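Beta-mannosidase (Trichoderma harzianum, PDB 4CVU) hydrolyses beta-mannosidic bonds as a fungal glycoside hydrolase of family 2, probably releasing mannose from the non-reducing ends of oligosaccharides. Local coordinates at residues N371-E376 with Y567-F572; R590-F595 with E698-S703; T817-L822 with Q856-D861; G882-T887 with V933-D938. All blocks are in the same frame, centred on the assembly; numbering follows the deposited sequence.

Contact 1: N371-E376 with Y567-F572; sequences NNWHFE and YGDTDF. With CD (cadmium ion), chain B.
Trp373 and Asp569 meet by stacking: the carboxylate lies over one face of the indole, with the two planes only 15° apart. Asp569 CG sits 3.5 Å from Trp373 CE2, while Asp569 OD2 comes within 3.3 Å of Trp373 CZ2. The start of the same side chain makes a CH-pi contact, Asp569 CB standing 3.7 Å from the centroid of the five-membered ring and almost on its normal. With CG between the backbone N and the carbonyl carbon (chi1 57°), the carboxylate is laid over the indole. A wide indole suits this place because it receives both the methylene and the flat acid group; Phe353 meets it edge-to-face, and Phe591 packs against it at about 55°.

Segment 371-376 runs into an antiparallel hairpin with strand 380-389, beside what is probably the (beta/alpha)8 barrel of family 2, and 567-572 leads into strand 570-572. Trp373 and His374 both face Ser354, forming a classic beta bulge.

Edge packing brings Asn371 OD1 into the plane of the Tyr567 ring, 3.4 Å from Tyr567 CD2.

Among the polar links, Arg557 donates to that amide oxygen. A water donates to Asn372 O at 2.6 Å and weakly accepts from Gly568 N; positive phi favours glycine there.

Metal binding lies further along, where Asp571 OD1 holds cadmium at 2.2 Å with two waters.

Contact 2: R590-F595 with E698-S703; sequences RFANEF and ERQLGS
Phe591 carries Gly702 on one face of its ring: Gly702 CA stands 3.7 Å from the ring centroid, displaced toward the CD2-CE2 rim, in a CH-pi contact. Glycine suits the spot because a side chain there would point into the ring. The ring of Phe595 is met at its edge instead, Ser703 OG lying near its plane 3.3 Å from Phe595 CZ; that hydroxyl is also hydrogen-bonded to Tyr737. At the edge of the Arg590 guanidinium, Arg590 NH1 gives a hydrogen bond of 3.1 Å to Glu698 O, which lies in the guanidinium plane. Arg590 NH2 turns to Ile566 O and Thr368 O, so that one long cation collects several backbone carbonyls.

Backbone bonds pair the two segments on either side of Phe591 in the sequence. Leu701 N donates to Arg590 O and Ala592 N to Gly702 O, each at 2.9 Å, and a single beta bridge links Ala592 with Ser703. Strands 592-595 and 702-705 fit the last strands of the (beta/alpha)8 barrel expected for family 2; 702-705 also pairs in parallel with the early strand 380-389, consistent with closure of the barrel.

Gln700 bends back on its own segment, chi2 of -86° turning CD aside. Its amide, offering both a donor and an acceptor, spans Gly702: Gln700 OE1 accepts from Gly702 N at 3.1 Å, and Gln700 NE2 donates to Gly702 O at 2.8 Å. This carbonyl therefore has two donors, Gln700 NE2 and Ala592 N, which lie close together without bonding to each other.

Contact 3: T817-L822 with Q856-D861; sequences TSDAVL and QAKVSD
Lys858 reaches across to Ser818 and Asp819. Lys858 CB begins close to the other segment, 3.3 Å from Ser818 O, the same oxygen that accepts the backbone hydrogen bond from Lys858 N at 2.8 Å. That bond is nearly straight, and the donor lies in the carbonyl plane. The middle of the side chain, Lys858 CG to CE, serves as a spacer: CD is extended away from CA, then chi3 of 90° turns CE aside and chi4 of -78° bends NZ once more. The ammonium ends beside the carboxylate of Asp819, with Lys858 NZ 3.7 Å from Asp819 OD2, a long salt bridge. A water completes the meeting, donating to Asp819 OD1 at 2.5 Å and accepting weakly from Lys858 NZ at 3.2 Å. Asp819 OD1 has a further partner in Leu776 N, which helps to fix the acid.

Beside this pair Ser818 packs through its methylene, Ser818 CB lying 3.2 Å from Gln856 O, while its hydroxyl bonds to Asp816. Lys858 is also the centre of an inverse gamma turn, closed by a weak bond from Val859 N to Ala857 O. The turn lies on the way to strand 864-869 of the Ig-fold domain, whereas 817-822 leads into strand 821-830 of the mannosidase Ig/CBM-like domain; the contact thus joins two beta domains at the surface. The firm link is the backbone bond; the charge pair, long and only weakly bridged by water, probably adds a weaker and more adjustable attraction that a flexible lysine is suited to provide.

Contact 4: G882-T887 with V933-D938; sequences GVSLYT and VESLWD
The backbones of Leu885 and Leu936 meet at the tight part of this contact, where Leu936 N donates to Leu885 O at 2.9 Å in a nearly straight bond. Close by, Ser884 OG comes within 3.1 Å of Ser935 CB while giving its proton to Thr887 OG1 at 2.6 Å; small hydroxyl side chains suit so narrow a place, since they pack and bond at once. Leu936 CG is anti to the backbone N (chi1 -165°), and its two methyls divide between neighbours: CD1 lies 3.8 Å from Tyr886 CD2, whereas CD2 is a looser 4.2 Å from Leu885 CD1. Tyr886 runs beside Leu936 in the same direction, Leu677 of helix 664-692 touches both, and the tyrosine hydroxyl bonds to Asp681.

Within the Ig-fold domain, strand 884-890 lies between strands 904-906 and 932-934 and turns a corner at Leu885 and Tyr886, the latter in a left-handed backbone conformation (phi 58°, psi 48°).

Val933 and Glu934, partly exposed, form the looser side and bury little area here. Val933 CG2 touches Thr887 CG2 at 3.7 Å, side by side, and Glu934 O receives a CA-H...O contact from Thr887 CA at 3.3 Å. The turn from Ser935 to Asp938 is also braced internally: Asp938 OD2 accepts from Ser935 N at 3.0 Å, and Trp937 N gives Ser935 OG a weak bond.

Contacts 1 and 2 are buried and belong together: their strands 570-572 and 592-595 are parallel neighbours, Thr570 N probably bonding to Phe591 O, and both lie in or beside what is probably the catalytic barrel of family 2. Contact 1 rests on stacking, contact 2 on backbone pairing and a carbonyl-gathering arginine. Contacts 3 and 4 lie in the beta domains toward the C-terminus, centres about 11 Å apart, and touch where Trp937 packs on Val859, Ser860 and Asp861. Contact 4 is buried and mixed, leucine and tyrosine packing beside serine and threonine hydroxyls; contact 3 lies at the surface, its charges weakly bridged by water. The two pairs are separate, with centres 33 to 39 Å apart.

Contact 1: N371-E376 with Y567-F572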
loop_
_atom_site.group_PDB
_atom_site.type_symbol
_atom_site.label_atom_id
_atom_site.label_comp_id
_atom_site.label_asym_id
_atom_site.label_seq_id
_atom_site.Cartn_x
_atom_site.Cartn_y
_atom_site.Cartn_z
ATOM N N ASN A 371 10.878 -7.945 51.287
ATOM C CA ASN A 371 9.931 -8.942 50.833
ATOM C C ASN A 371 10.418 -9.597 49.543
ATOM O O ASN A 371 10.993 -8.964 48.692
ATOM C CB ASN A 371 8.587 -8.295 50.560
ATOM C CG ASN A 371 7.740 -8.167 51.782
ATOM O OD1 ASN A 371 8.021 -7.361 52.658
ATOM N ND2 ASN A 371 6.672 -8.979 51.850
ATOM N N ASN A 372 10.106 -10.850 49.410
ATOM C CA ASN A 372 10.500 -11.604 48.282
ATOM C C ASN A 372 9.679 -11.130 47.136
ATOM O O ASN A 372 8.686 -10.435 47.335
ATOM C CB ASN A 372 10.145 -13.055 48.519
ATOM C CG ASN A 372 11.105 -13.736 49.433
ATOM O OD1 ASN A 372 12.147 -14.195 49.017
ATOM N ND2 ASN A 372 10.736 -13.832 50.670
ATOM N N TRP A 373 10.099 -11.500 45.946
ATOM C CA TRP A 373 9.260 -11.531 44.739
ATOM C C TRP A 373 9.928 -12.519 43.803
ATOM O O TRP A 373 10.750 -12.133 43.035
ATOM C CB TRP A 373 9.123 -10.148 44.086
ATOM C CG TRP A 373 8.113 -10.069 43.023
ATOM C CD1 TRP A 373 8.140 -10.667 41.803
ATOM C CD2 TRP A 373 6.863 -9.355 43.087
ATOM N NE1 TRP A 373 7.001 -10.356 41.101
ATOM C CE2 TRP A 373 6.193 -9.566 41.870
ATOM C CE3 TRP A 373 6.255 -8.586 44.051
ATOM C CZ2 TRP A 373 4.955 -9.043 41.606
ATOM C CZ3 TRP A 373 5.003 -8.067 43.810
ATOM C CH2 TRP A 373 4.358 -8.292 42.562
ATOM N N HIS A 374 9.577 -13.787 43.914
ATOM C CA HIS A 374 10.114 -14.826 43.070
ATOM C C HIS A 374 9.189 -16.032 42.923
ATOM O O HIS A 374 8.204 -16.146 43.586
ATOM C CB HIS A 374 11.524 -15.262 43.494
ATOM C CG HIS A 374 11.571 -16.064 44.751
ATOM N ND1 HIS A 374 11.749 -15.495 45.990
ATOM C CD2 HIS A 374 11.474 -17.393 44.957
ATOM C CE1 HIS A 374 11.755 -16.437 46.901
ATOM N NE2 HIS A 374 11.589 -17.597 46.302
ATOM N N PHE A 375 9.578 -16.931 42.040
ATOM C CA PHE A 375 8.824 -18.112 41.750
ATOM C C PHE A 375 9.604 -19.368 42.171
ATOM O O PHE A 375 10.828 -19.365 42.124
ATOM C CB PHE A 375 8.512 -18.141 40.264
ATOM C CG PHE A 375 7.470 -17.148 39.833
ATOM C CD1 PHE A 375 7.811 -15.845 39.502
ATOM C CD2 PHE A 375 6.134 -17.530 39.734
ATOM C CE1 PHE A 375 6.841 -14.970 39.093
ATOM C CE2 PHE A 375 5.169 -16.649 39.311
ATOM C CZ PHE A 375 5.512 -15.374 39.014
ATOM N N GLU A 376 8.901 -20.426 42.551
ATOM C CA GLU A 376 9.484 -21.748 42.832
ATOM C C GLU A 376 8.711 -22.857 42.115
ATOM O O GLU A 376 7.486 -22.879 42.161
ATOM C CB GLU A 376 9.462 -22.033 44.320
ATOM C CG GLU A 376 10.259 -21.037 45.141
ATOM C CD GLU A 376 10.224 -21.315 46.621
ATOM O OE1 GLU A 376 9.690 -22.375 47.041
ATOM O OE2 GLU A 376 10.717 -20.453 47.382
ATOM N N TYR A 567 12.031 -4.421 48.402
ATOM C CA TYR A 567 10.737 -5.022 48.261
ATOM C C TYR A 567 10.355 -5.020 46.794
ATOM O O TYR A 567 10.666 -4.094 46.064
ATOM C CB TYR A 567 9.659 -4.215 48.996
ATOM C CG TYR A 567 10.019 -3.815 50.405
ATOM C CD1 TYR A 567 10.729 -2.645 50.657
ATOM C CD2 TYR A 567 9.689 -4.630 51.479
ATOM C CE1 TYR A 567 11.067 -2.278 51.964
ATOM C CE2 TYR A 567 10.023 -4.269 52.793
ATOM C CZ TYR A 567 10.715 -3.093 53.017
ATOM O OH TYR A 567 11.072 -2.722 54.315
ATOM N N GLY A 568 9.639 -6.036 46.384
ATOM C CA GLY A 568 8.901 -5.963 45.129
ATOM C C GLY A 568 9.675 -6.167 43.869
ATOM O O GLY A 568 10.888 -6.232 43.858
ATOM N N ASP A 569 8.930 -6.265 42.776
ATOM C CA ASP A 569 9.499 -6.247 41.460
ATOM C C ASP A 569 9.735 -4.806 40.978
ATOM O O ASP A 569 9.260 -3.858 41.600
ATOM C CB ASP A 569 8.616 -7.033 40.469
ATOM C CG ASP A 569 7.184 -6.544 40.393
ATOM O OD1 ASP A 569 6.770 -5.709 41.242
ATOM O OD2 ASP A 569 6.446 -7.008 39.432
ATOM N N THR A 570 10.500 -4.655 39.889
ATOM C CA THR A 570 10.867 -3.340 39.356
ATOM C C THR A 570 10.379 -3.115 37.907
ATOM O O THR A 570 10.254 -4.060 37.144
ATOM C CB THR A 570 12.379 -3.140 39.369
ATOM O OG1 THR A 570 13.021 -4.206 38.658
ATOM C CG2 THR A 570 12.917 -3.080 40.812
ATOM N N ASP A 571 10.117 -1.848 37.580
ATOM C CA ASP A 571 10.000 -1.348 36.180
ATOM C C ASP A 571 11.209 -0.480 35.770
ATOM O O ASP A 571 11.964 0.038 36.602
ATOM C CB ASP A 571 8.789 -0.456 36.055
ATOM C CG ASP A 571 8.919 0.793 36.884
ATOM O OD1 ASP A 571 8.993 0.690 38.108
ATOM O OD2 ASP A 571 8.948 1.906 36.319
ATOM N N PHE A 572 11.410 -0.279 34.487
ATOM C CA PHE A 572 12.406 0.699 34.104
ATOM C C PHE A 572 12.081 1.254 32.760
ATOM O O PHE A 572 12.202 0.575 31.737
ATOM C CB PHE A 572 13.862 0.165 34.147
ATOM C CG PHE A 572 14.881 1.259 34.233
ATOM C CD1 PHE A 572 14.855 2.157 35.295
ATOM C CD2 PHE A 572 15.804 1.447 33.239
ATOM C CE1 PHE A 572 15.764 3.191 35.375
ATOM C CE2 PHE A 572 16.722 2.490 33.303
ATOM C CZ PHE A 572 16.709 3.360 34.386
HETATM CD CD CD B . 9.813 2.195 39.457
HETATM O O HOH W 1 7.676 -8.065 47.433
HETATM O O HOH W 2 10.924 3.858 41.095
HETATM O O HOH W 3 10.986 -0.023 40.648
#

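Contact 2: R590-F595 with E698-S703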
loop_
_atom_site.group_PDB
_atom_site.type_symbol
_atom_site.label_atom_id
_atom_site.label_comp_id
_atom_site.label_asym_id
_atom_site.label_seq_id
_atom_site.Cartn_x
_atom_site.Cartn_y
_atom_site.Cartn_z
ATOM N N ARG A 590 14.010 -7.339 43.324
ATOM C CA ARG A 590 13.985 -8.798 43.458
ATOM C C ARG A 590 13.634 -9.506 42.112
ATOM O O ARG A 590 13.808 -10.728 41.946
ATOM C CB ARG A 590 12.915 -9.190 44.481
ATOM C CG ARG A 590 12.995 -8.536 45.859
ATOM C CD ARG A 590 14.149 -9.040 46.724
ATOM N NE ARG A 590 14.015 -8.455 48.061
ATOM C CZ ARG A 590 14.950 -8.431 49.008
ATOM N NH1 ARG A 590 16.152 -8.978 48.812
ATOM N NH2 ARG A 590 14.670 -7.846 50.173
ATOM N N PHE A 591 13.144 -8.730 41.160
ATOM C CA PHE A 591 12.586 -9.310 39.909
ATOM C C PHE A 591 12.238 -8.135 39.039
ATOM O O PHE A 591 11.687 -7.147 39.533
ATOM C CB PHE A 591 11.296 -10.088 40.255
ATOM C CG PHE A 591 10.750 -10.962 39.130
ATOM C CD1 PHE A 591 10.106 -10.408 38.048
ATOM C CD2 PHE A 591 10.827 -12.357 39.218
ATOM C CE1 PHE A 591 9.590 -11.217 37.038
ATOM C CE2 PHE A 591 10.313 -13.168 38.214
ATOM C CZ PHE A 591 9.689 -12.587 37.129
ATOM N N ALA A 592 12.505 -8.234 37.733
ATOM C CA ALA A 592 12.249 -7.133 36.839
ATOM C C ALA A 592 11.153 -7.615 35.906
ATOM O O ALA A 592 11.410 -8.470 35.081
ATOM C CB ALA A 592 13.511 -6.802 36.062
ATOM N N ASN A 593 9.930 -7.132 36.105
ATOM C CA ASN A 593 8.775 -7.628 35.362
ATOM C C ASN A 593 8.424 -6.831 34.116
ATOM O O ASN A 593 7.600 -7.285 33.298
ATOM C CB ASN A 593 7.559 -7.744 36.293
ATOM C CG ASN A 593 6.857 -6.432 36.533
ATOM O OD1 ASN A 593 7.482 -5.415 36.718
ATOM N ND2 ASN A 593 5.524 -6.468 36.584
ATOM N N GLU A 594 9.044 -5.648 34.007
ATOM C CA GLU A 594 8.838 -4.666 32.914
ATOM C C GLU A 594 10.035 -3.761 32.719
ATOM O O GLU A 594 10.507 -3.106 33.668
ATOM C CB GLU A 594 7.680 -3.704 33.222
ATOM C CG GLU A 594 6.303 -4.272 33.234
ATOM C CD GLU A 594 5.195 -3.222 33.166
ATOM O OE1 GLU A 594 5.395 -2.169 32.536
ATOM O OE2 GLU A 594 4.048 -3.481 33.667
ATOM N N PHE A 595 10.486 -3.660 31.477
ATOM C CA PHE A 595 11.504 -2.658 31.107
ATOM C C PHE A 595 11.651 -2.557 29.607
ATOM O O PHE A 595 11.513 -3.562 28.887
ATOM C CB PHE A 595 12.859 -2.949 31.760
ATOM C CG PHE A 595 13.398 -4.325 31.464
ATOM C CD1 PHE A 595 12.975 -5.439 32.209
ATOM C CD2 PHE A 595 14.348 -4.512 30.467
ATOM C CE1 PHE A 595 13.487 -6.705 31.938
ATOM C CE2 PHE A 595 14.856 -5.779 30.187
ATOM C CZ PHE A 595 14.440 -6.866 30.935
ATOM N N GLU A 698 20.402 -8.436 46.900
ATOM C CA GLU A 698 19.035 -8.443 46.407
ATOM C C GLU A 698 18.555 -9.867 46.027
ATOM O O GLU A 698 17.405 -10.174 46.188
ATOM C CB GLU A 698 18.833 -7.448 45.255
ATOM C CG GLU A 698 19.600 -7.783 43.996
ATOM C CD GLU A 698 20.784 -6.914 43.769
ATOM O OE1 GLU A 698 21.464 -6.527 44.760
ATOM O OE2 GLU A 698 21.041 -6.605 42.595
ATOM N N ARG A 699 19.457 -10.724 45.594
ATOM C CA ARG A 699 19.118 -12.065 45.177
ATOM C C ARG A 699 18.001 -11.974 44.138
ATOM O O ARG A 699 16.892 -12.329 44.400
ATOM C CB ARG A 699 18.700 -12.954 46.345
ATOM C CG ARG A 699 19.141 -14.391 46.187
ATOM C CD ARG A 699 18.365 -15.054 45.089
ATOM N NE ARG A 699 18.386 -16.493 45.090
ATOM C CZ ARG A 699 19.306 -17.230 44.502
ATOM N NH1 ARG A 699 20.348 -16.675 43.945
ATOM N NH2 ARG A 699 19.178 -18.533 44.502
ATOM N N GLN A 700 18.311 -11.299 43.064
ATOM C CA GLN A 700 17.375 -11.050 41.987
ATOM C C GLN A 700 17.037 -12.360 41.238
ATOM O O GLN A 700 17.923 -13.100 40.896
ATOM C CB GLN A 700 18.012 -10.013 41.063
ATOM C CG GLN A 700 17.061 -9.041 40.365
ATOM C CD GLN A 700 16.521 -9.617 39.081
ATOM O OE1 GLN A 700 16.859 -10.718 38.724
ATOM N NE2 GLN A 700 15.702 -8.855 38.376
ATOM N N LEU A 701 15.763 -12.608 40.914
ATOM C CA LEU A 701 15.395 -13.876 40.279
ATOM C C LEU A 701 14.452 -13.802 39.072
ATOM O O LEU A 701 13.698 -14.764 38.832
ATOM C CB LEU A 701 14.809 -14.845 41.303
ATOM C CG LEU A 701 15.749 -15.405 42.376
ATOM C CD1 LEU A 701 14.942 -16.361 43.271
ATOM C CD2 LEU A 701 16.914 -16.148 41.816
ATOM N N GLY A 702 14.514 -12.716 38.288
ATOM C CA GLY A 702 13.685 -12.648 37.098
ATOM C C GLY A 702 13.897 -11.476 36.183
ATOM O O GLY A 702 14.202 -10.370 36.638
ATOM N N SER A 703 13.729 -11.742 34.871
ATOM C CA SER A 703 13.781 -10.738 33.845
ATOM C C SER A 703 12.683 -10.994 32.849
ATOM O O SER A 703 12.754 -12.012 32.122
ATOM C CB SER A 703 15.095 -10.822 33.112
ATOM O OG SER A 703 15.151 -9.917 32.024
HETATM O O HOH W 4 14.093 -12.667 43.795
#

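Contact 3: T817-L822 with Q856-D861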
loop_
_atom_site.group_PDB
_atom_site.type_symbol
_atom_site.label_atom_id
_atom_site.label_comp_id
_atom_site.label_asym_id
_atom_site.label_seq_id
_atom_site.Cartn_x
_atom_site.Cartn_y
_atom_site.Cartn_z
ATOM N N THR A 817 41.554 3.416 21.332
ATOM C CA THR A 817 40.302 2.842 21.812
ATOM C C THR A 817 39.213 2.864 20.748
ATOM O O THR A 817 38.260 2.078 20.826
ATOM C CB THR A 817 39.822 3.518 23.102
ATOM O OG1 THR A 817 39.716 4.920 22.887
ATOM C CG2 THR A 817 40.802 3.265 24.223
ATOM N N SER A 818 39.345 3.721 19.745
ATOM C CA SER A 818 38.405 3.711 18.630
ATOM C C SER A 818 38.826 2.751 17.530
ATOM O O SER A 818 38.211 2.678 16.475
ATOM C CB SER A 818 38.145 5.123 18.102
ATOM O OG SER A 818 39.280 5.613 17.434
ATOM N N ASP A 819 39.894 2.024 17.778
ATOM C CA ASP A 819 40.373 0.990 16.867
ATOM C C ASP A 819 40.669 -0.247 17.731
ATOM O O ASP A 819 41.778 -0.751 17.758
ATOM C CB ASP A 819 41.616 1.492 16.101
ATOM C CG ASP A 819 42.020 0.587 14.936
ATOM O OD1 ASP A 819 41.199 -0.219 14.447
ATOM O OD2 ASP A 819 43.184 0.684 14.499
ATOM N N ALA A 820 39.645 -0.683 18.485
ATOM C CA ALA A 820 39.788 -1.812 19.400
ATOM C C ALA A 820 38.474 -2.512 19.715
ATOM O O ALA A 820 37.457 -1.882 19.953
ATOM C CB ALA A 820 40.422 -1.335 20.689
ATOM N N VAL A 821 38.517 -3.832 19.770
ATOM C CA VAL A 821 37.376 -4.599 20.241
ATOM C C VAL A 821 37.881 -5.815 20.981
ATOM O O VAL A 821 38.902 -6.423 20.609
ATOM C CB VAL A 821 36.443 -5.015 19.074
ATOM C CG1 VAL A 821 37.148 -5.968 18.121
ATOM C CG2 VAL A 821 35.160 -5.648 19.603
ATOM N N LEU A 822 37.146 -6.170 22.035
ATOM C CA LEU A 822 37.432 -7.328 22.854
ATOM C C LEU A 822 36.396 -8.384 22.560
ATOM O O LEU A 822 35.222 -8.156 22.772
ATOM C CB LEU A 822 37.385 -6.972 24.343
ATOM C CG LEU A 822 37.393 -8.149 25.350
ATOM C CD1 LEU A 822 38.634 -9.014 25.219
ATOM C CD2 LEU A 822 37.311 -7.617 26.779
ATOM N N GLN A 856 31.682 5.813 17.565
ATOM C CA GLN A 856 33.061 6.262 17.630
ATOM C C GLN A 856 34.039 5.237 17.049
ATOM O O GLN A 856 35.216 5.557 16.839
ATOM C CB GLN A 856 33.402 6.536 19.084
ATOM C CG GLN A 856 32.620 7.726 19.626
ATOM C CD GLN A 856 32.830 7.964 21.112
ATOM O OE1 GLN A 856 32.698 7.054 21.952
ATOM N NE2 GLN A 856 33.105 9.212 21.450
ATOM N N ALA A 857 33.561 4.019 16.798
ATOM C CA ALA A 857 34.415 2.941 16.320
ATOM C C ALA A 857 34.839 3.174 14.884
ATOM O O ALA A 857 33.998 3.344 13.997
ATOM C CB ALA A 857 33.704 1.604 16.412
ATOM N N LYS A 858 36.143 3.094 14.644
ATOM C CA LYS A 858 36.689 3.293 13.303
ATOM C C LYS A 858 36.573 2.028 12.407
ATOM O O LYS A 858 37.579 1.466 11.979
ATOM C CB LYS A 858 38.141 3.772 13.414
ATOM C CG LYS A 858 38.561 4.726 12.311
ATOM C CD LYS A 858 40.063 5.053 12.342
ATOM C CE LYS A 858 40.904 4.097 11.512
ATOM N NZ LYS A 858 41.142 2.790 12.191
ATOM N N VAL A 859 35.346 1.596 12.121
ATOM C CA VAL A 859 35.112 0.452 11.252
ATOM C C VAL A 859 35.444 0.760 9.791
ATOM O O VAL A 859 35.281 1.895 9.308
ATOM C CB VAL A 859 33.654 -0.083 11.324
ATOM C CG1 VAL A 859 33.439 -0.895 12.601
ATOM C CG2 VAL A 859 32.631 1.043 11.251
ATOM N N SER A 860 35.906 -0.266 9.091
ATOM C CA SER A 860 36.177 -0.157 7.686
ATOM C C SER A 860 35.349 -1.230 7.001
ATOM O O SER A 860 34.799 -2.105 7.642
ATOM C CB SER A 860 37.690 -0.328 7.417
ATOM O OG SER A 860 38.181 -1.571 7.902
ATOM N N ASP A 861 35.276 -1.177 5.699
ATOM C CA ASP A 861 34.519 -2.191 4.972
ATOM C C ASP A 861 35.110 -3.588 5.256
ATOM O O ASP A 861 36.218 -3.902 4.808
ATOM C CB ASP A 861 34.557 -1.871 3.473
ATOM C CG ASP A 861 33.647 -2.757 2.675
ATOM O OD1 ASP A 861 33.153 -3.777 3.213
ATOM O OD2 ASP A 861 33.452 -2.431 1.498
HETATM O O HOH W 5 41.212 -0.416 11.942
#

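Contact 4: G882-T887 with V933-D938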
loop_
_atom_site.group_PDB
_atom_site.type_symbol
_atom_site.label_atom_id
_atom_site.label_comp_id
_atom_site.label_asym_id
_atom_site.label_seq_id
_atom_site.Cartn_x
_atom_site.Cartn_y
_atom_site.Cartn_z
ATOM N N GLY A 882 38.326 -7.280 7.273
ATOM C CA GLY A 882 38.478 -6.776 8.627
ATOM C C GLY A 882 37.344 -7.215 9.527
ATOM O O GLY A 882 36.516 -8.046 9.142
ATOM N N VAL A 883 37.309 -6.658 10.727
ATOM C CA VAL A 883 36.282 -7.002 11.701
ATOM C C VAL A 883 34.951 -6.386 11.314
ATOM O O VAL A 883 34.881 -5.208 10.964
ATOM C CB VAL A 883 36.632 -6.490 13.109
ATOM C CG1 VAL A 883 35.446 -6.646 14.066
ATOM C CG2 VAL A 883 37.829 -7.232 13.636
ATOM N N SER A 884 33.896 -7.190 11.385
ATOM C CA SER A 884 32.554 -6.697 11.170
ATOM C C SER A 884 31.805 -6.641 12.478
ATOM O O SER A 884 31.735 -7.649 13.168
ATOM C CB SER A 884 31.824 -7.627 10.204
ATOM O OG SER A 884 30.448 -7.451 10.380
ATOM N N LEU A 885 31.224 -5.490 12.822
ATOM C CA LEU A 885 30.417 -5.352 14.029
ATOM C C LEU A 885 28.933 -5.376 13.690
ATOM O O LEU A 885 28.526 -4.809 12.685
ATOM C CB LEU A 885 30.742 -4.027 14.751
ATOM C CG LEU A 885 32.183 -3.841 15.175
ATOM C CD1 LEU A 885 32.375 -2.504 15.914
ATOM C CD2 LEU A 885 32.566 -5.013 16.055
ATOM N N TYR A 886 28.134 -6.035 14.538
ATOM C CA TYR A 886 26.690 -6.058 14.436
ATOM C C TYR A 886 26.348 -6.618 13.053
ATOM O O TYR A 886 25.586 -5.990 12.354
ATOM C CB TYR A 886 26.034 -4.674 14.554
ATOM C CG TYR A 886 26.244 -4.030 15.914
ATOM C CD1 TYR A 886 25.420 -4.317 16.964
ATOM C CD2 TYR A 886 27.274 -3.161 16.113
ATOM C CE1 TYR A 886 25.627 -3.744 18.247
ATOM C CE2 TYR A 886 27.494 -2.574 17.384
ATOM C CZ TYR A 886 26.641 -2.868 18.425
ATOM O OH TYR A 886 26.825 -2.307 19.732
ATOM N N THR A 887 26.979 -7.727 12.686
ATOM C CA THR A 887 26.689 -8.421 11.401
ATOM C C THR A 887 25.265 -8.858 11.410
ATOM O O THR A 887 24.827 -9.434 12.405
ATOM C CB THR A 887 27.617 -9.640 11.280
ATOM O OG1 THR A 887 28.965 -9.222 11.528
ATOM C CG2 THR A 887 27.550 -10.300 9.897
ATOM N N VAL A 933 23.272 -9.717 3.807
ATOM C CA VAL A 933 24.057 -9.512 5.054
ATOM C C VAL A 933 24.624 -8.100 5.098
ATOM O O VAL A 933 24.908 -7.507 4.071
ATOM C CB VAL A 933 25.159 -10.598 5.224
ATOM C CG1 VAL A 933 26.227 -10.529 4.143
ATOM C CG2 VAL A 933 25.840 -10.505 6.616
ATOM N N GLU A 934 24.837 -7.543 6.301
ATOM C CA GLU A 934 25.339 -6.201 6.377
ATOM C C GLU A 934 25.949 -6.102 7.736
ATOM O O GLU A 934 25.871 -7.061 8.493
ATOM C CB GLU A 934 24.202 -5.172 6.280
ATOM C CG GLU A 934 23.352 -5.073 7.549
ATOM C CD GLU A 934 22.104 -4.252 7.329
ATOM O OE1 GLU A 934 21.241 -4.647 6.463
ATOM O OE2 GLU A 934 21.982 -3.186 7.988
ATOM N N SER A 935 26.559 -4.947 8.002
ATOM C CA SER A 935 27.154 -4.656 9.331
ATOM C C SER A 935 27.032 -3.184 9.700
ATOM O O SER A 935 26.551 -2.343 8.959
ATOM C CB SER A 935 28.626 -5.107 9.345
ATOM O OG SER A 935 29.505 -4.234 8.599
ATOM N N LEU A 936 27.567 -2.827 10.852
ATOM C CA LEU A 936 27.553 -1.457 11.248
ATOM C C LEU A 936 28.102 -0.537 10.182
ATOM O O LEU A 936 27.599 0.599 9.994
ATOM C CB LEU A 936 28.429 -1.339 12.509
ATOM C CG LEU A 936 28.293 -0.068 13.308
ATOM C CD1 LEU A 936 26.967 0.029 14.058
ATOM C CD2 LEU A 936 29.462 -0.028 14.298
ATOM N N TRP A 937 29.169 -0.978 9.511
ATOM C CA TRP A 937 29.797 -0.193 8.444
ATOM C C TRP A 937 28.784 0.316 7.441
ATOM O O TRP A 937 28.879 1.432 6.944
ATOM C CB TRP A 937 30.871 -1.052 7.732
ATOM C CG TRP A 937 31.316 -0.522 6.407
ATOM C CD1 TRP A 937 30.907 -0.951 5.162
ATOM C CD2 TRP A 937 32.218 0.554 6.190
ATOM N NE1 TRP A 937 31.506 -0.206 4.202
ATOM C CE2 TRP A 937 32.315 0.731 4.794
ATOM C CE3 TRP A 937 32.947 1.393 7.039
ATOM C CZ2 TRP A 937 33.129 1.713 4.210
ATOM C CZ3 TRP A 937 33.759 2.380 6.469
ATOM C CH2 TRP A 937 33.847 2.530 5.055
ATOM N N ASP A 938 27.786 -0.503 7.147
ATOM C CA ASP A 938 26.865 -0.148 6.065
ATOM C C ASP A 938 25.906 0.994 6.451
ATOM O O ASP A 938 25.361 1.634 5.574
ATOM C CB ASP A 938 26.070 -1.369 5.636
ATOM C CG ASP A 938 26.936 -2.375 4.944
ATOM O OD1 ASP A 938 27.459 -2.051 3.866
ATOM O OD2 ASP A 938 27.114 -3.476 5.488
#